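Local coordinates for Mec-8 protein (PDB 6DG0), which probably binds RNA through this C-terminal RNA recognition motif, crystallised with the oligonucleotide AGCACA, as a nuclear splicing factor, at residues K25-F30 and I59-F64. The protein carries 2 engineered substitutions. Sequence-based numbering, arbitrary orientation.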
ATOM      1  N   LYS A  25      -4.035   7.588   2.211  1.00 25.93           N
ATOM      2  CA  LYS A  25      -5.144   8.494   1.909  1.00 28.83           C
ATOM      3  C   LYS A  25      -4.668   9.941   1.785  1.00 25.88           C
ATOM      4  O   LYS A  25      -5.361  10.785   1.220  1.00 32.07           O
ATOM      5  CB  LYS A  25      -6.225   8.394   2.989  1.00 25.91           C
ATOM      6  CG  LYS A  25      -7.592   8.915   2.591  1.00 28.46           C
ATOM      7  CD  LYS A  25      -8.570   8.740   3.744  1.00 37.95           C
ATOM      8  CE  LYS A  25      -9.974   9.189   3.371  1.00 47.17           C
ATOM      9  NZ  LYS A  25     -10.524   8.402   2.235  1.00 46.14           N
ATOM     10  N   ALA A  26      -3.476  10.218   2.303  1.00 25.50           N
ATOM     11  CA  ALA A  26      -2.902  11.558   2.247  1.00 24.32           C
ATOM     12  C   ALA A  26      -2.497  11.951   0.831  1.00 28.75           C
ATOM     13  O   ALA A  26      -2.185  13.113   0.568  1.00 29.27           O
ATOM     14  CB  ALA A  26      -1.702  11.653   3.180  1.00 23.09           C
ATOM     15  N   PHE A  27      -2.492  10.980  -0.078  1.00 26.28           N
ATOM     16  CA  PHE A  27      -2.111  11.231  -1.461  1.00 23.56           C
ATOM     17  C   PHE A  27      -3.303  11.171  -2.410  1.00 27.90           C
ATOM     18  O   PHE A  27      -4.218  10.367  -2.232  1.00 28.31           O
ATOM     19  CB  PHE A  27      -1.029  10.242  -1.892  1.00 26.50           C
ATOM     20  CG  PHE A  27       0.272  10.446  -1.182  1.00 27.16           C
ATOM     21  CD1 PHE A  27       0.494   9.876   0.058  1.00 25.29           C
ATOM     22  CD2 PHE A  27       1.264  11.232  -1.740  1.00 28.08           C
ATOM     23  CE1 PHE A  27       1.683  10.076   0.725  1.00 25.07           C
ATOM     24  CE2 PHE A  27       2.457  11.437  -1.077  1.00 25.93           C
ATOM     25  CZ  PHE A  27       2.670  10.854   0.155  1.00 22.40           C
ATOM     26  N   SER A  28      -3.273  12.033  -3.420  1.00 29.67           N
ATOM     27  CA  SER A  28      -4.384  12.189  -4.352  1.00 28.95           C
ATOM     28  C   SER A  28      -4.729  10.900  -5.095  1.00 33.38           C
ATOM     29  O   SER A  28      -3.847  10.190  -5.578  1.00 32.85           O
ATOM     30  CB  SER A  28      -4.069  13.295  -5.360  1.00 28.98           C
ATOM     31  OG  SER A  28      -5.140  13.475  -6.268  1.00 41.55           O
ATOM     32  N   GLY A  29      -6.024  10.608  -5.176  1.00 30.54           N
ATOM     33  CA  GLY A  29      -6.522   9.496  -5.966  1.00 29.20           C
ATOM     34  C   GLY A  29      -6.719   8.191  -5.217  1.00 31.57           C
ATOM     35  O   GLY A  29      -7.035   7.170  -5.828  1.00 30.32           O
ATOM     36  N   PHE A  30      -6.543   8.220  -3.898  1.00 26.91           N
ATOM     37  CA  PHE A  30      -6.716   7.027  -3.069  1.00 28.00           C
ATOM     38  C   PHE A  30      -8.146   6.502  -3.108  1.00 31.32           C
ATOM     39  O   PHE A  30      -9.080   7.208  -2.731  1.00 35.74           O
ATOM     40  CB  PHE A  30      -6.318   7.310  -1.617  1.00 24.87           C
ATOM     41  CG  PHE A  30      -6.617   6.173  -0.678  1.00 26.12           C
ATOM     42  CD1 PHE A  30      -5.758   5.090  -0.583  1.00 25.51           C
ATOM     43  CD2 PHE A  30      -7.758   6.186   0.109  1.00 29.50           C
ATOM     44  CE1 PHE A  30      -6.032   4.043   0.279  1.00 28.54           C
ATOM     45  CE2 PHE A  30      -8.037   5.142   0.972  1.00 28.70           C
ATOM     46  CZ  PHE A  30      -7.173   4.069   1.057  1.00 30.70           C
ATOM     47  N   ILE A  59       6.389   6.412  -5.341  1.00 24.71           N
ATOM     48  CA  ILE A  59       7.655   7.133  -5.248  1.00 25.15           C
ATOM     49  C   ILE A  59       7.760   7.902  -3.930  1.00 27.39           C
ATOM     50  O   ILE A  59       8.795   7.873  -3.263  1.00 23.52           O
ATOM     51  CB  ILE A  59       7.844   8.105  -6.440  1.00 25.32           C
ATOM     52  CG1 ILE A  59       8.462   7.377  -7.639  1.00 31.32           C
ATOM     53  CG2 ILE A  59       8.812   9.213  -6.080  1.00 27.92           C
ATOM     54  CD1 ILE A  59       7.597   6.311  -8.277  1.00 32.73           C
ATOM     55  N   SER A  60       6.674   8.571  -3.555  1.00 26.28           N
ATOM     56  CA  SER A  60       6.656   9.407  -2.356  1.00 28.71           C
ATOM     57  C   SER A  60       6.731   8.613  -1.051  1.00 24.62           C
ATOM     58  O   SER A  60       7.371   9.048  -0.095  1.00 25.31           O
ATOM     59  CB  SER A  60       5.397  10.274  -2.347  1.00 20.88           C
ATOM     60  OG  SER A  60       5.406  11.205  -3.414  1.00 21.47           O
ATOM     61  N   LEU A  61       6.081   7.454  -1.015  1.00 21.59           N
ATOM     62  CA  LEU A  61       5.998   6.658   0.208  1.00 21.14           C
ATOM     63  C   LEU A  61       7.019   5.530   0.245  1.00 22.77           C
ATOM     64  O   LEU A  61       7.014   4.712   1.162  1.00 17.79           O
ATOM     65  CB  LEU A  61       4.592   6.085   0.384  1.00 22.55           C
ATOM     66  CG  LEU A  61       3.524   7.109   0.762  1.00 24.39           C
ATOM     67  CD1 LEU A  61       2.141   6.485   0.739  1.00 18.73           C
ATOM     68  CD2 LEU A  61       3.836   7.696   2.136  1.00 18.51           C
ATOM     69  N   GLN A  62       7.879   5.480  -0.764  1.00 24.05           N
ATOM     70  CA  GLN A  62       8.910   4.456  -0.830  1.00 22.77           C
ATOM     71  C   GLN A  62       9.855   4.591   0.359  1.00 25.46           C
ATOM     72  O   GLN A  62      10.523   5.613   0.525  1.00 27.37           O
ATOM     73  CB  GLN A  62       9.685   4.550  -2.145  1.00 26.61           C
ATOM     74  CG  GLN A  62      10.559   3.341  -2.437  1.00 25.96           C
ATOM     75  CD  GLN A  62       9.739   2.094  -2.714  1.00 28.39           C
ATOM     76  OE1 GLN A  62       9.495   1.283  -1.820  1.00 25.00           O
ATOM     77  NE2 GLN A  62       9.300   1.942  -3.959  1.00 24.97           N
ATOM     78  N   GLY A  63       9.903   3.555   1.188  1.00 26.30           N
ATOM     79  CA  GLY A  63      10.745   3.573   2.366  1.00 20.13           C
ATOM     80  C   GLY A  63      10.122   4.356   3.504  1.00 25.45           C
ATOM     81  O   GLY A  63      10.822   4.797   4.418  1.00 29.83           O
ATOM     82  N   PHE A  64       8.804   4.543   3.442  1.00 27.69           N
ATOM     83  CA  PHE A  64       8.101   5.293   4.476  1.00 23.68           C
ATOM     84  C   PHE A  64       8.234   4.597   5.815  1.00 25.47           C
ATOM     85  O   PHE A  64       7.960   3.403   5.938  1.00 24.70           O
ATOM     86  CB  PHE A  64       6.616   5.466   4.143  1.00 21.17           C
ATOM     87  CG  PHE A  64       5.820   6.123   5.243  1.00 17.96           C
ATOM     88  CD1 PHE A  64       5.818   7.500   5.391  1.00 25.20           C
ATOM     89  CD2 PHE A  64       5.079   5.360   6.133  1.00 20.84           C
ATOM     90  CE1 PHE A  64       5.087   8.104   6.401  1.00 24.48           C
ATOM     91  CE2 PHE A  64       4.351   5.957   7.147  1.00 24.26           C
ATOM     92  CZ  PHE A  64       4.353   7.330   7.280  1.00 25.73           C
TER
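The F27 ring meets L61 and S60 obliquely, its outer rim shared between them, while within the 25-30 loop the backbone N of K25 stands over one face of the F30 ring, 4.1 Å from its plane and near its margin. The contact belongs to the beta-alpha-beta-beta-alpha-beta fold of the RNA recognition motif: the loop between helix 17-24 and strand 30-37 reaches across to the tail of helix 51-61. CE1 of F27 comes to 3.5 Å from CG of L61, while CE2 of F27 lies 3.4 Å from CB of S60. CZ of F27 sits between the two neighbours, 3.7 Å from CB of S60 and 3.9 Å from CG of L61. CD1 of F27 reaches CD1 of L61 at 3.8 Å. With CG anti to the carbonyl carbon (chi1 -67°), the F27 ring is sent across to helix 51-61, where L61, in the same setting (chi1 -72°), meets it from the opposite direction. L61 is buried and also packs on V23 and F24 of helix 17-24, while F27, from the loop, bridges L61 to Y48 of strand 42-48. CB is the S60 atom nearest F27; OG of S60, at the solvent side, is hydrogen-bonded to the backbone O of Q56 one turn earlier. Beyond F27 the loop reverses in a type II turn from F27 to F30, G29 taking a positive phi of 94°. Past L61 the chain makes another type II turn, closed by N of F64 donating to O of L61 at 2.9 Å.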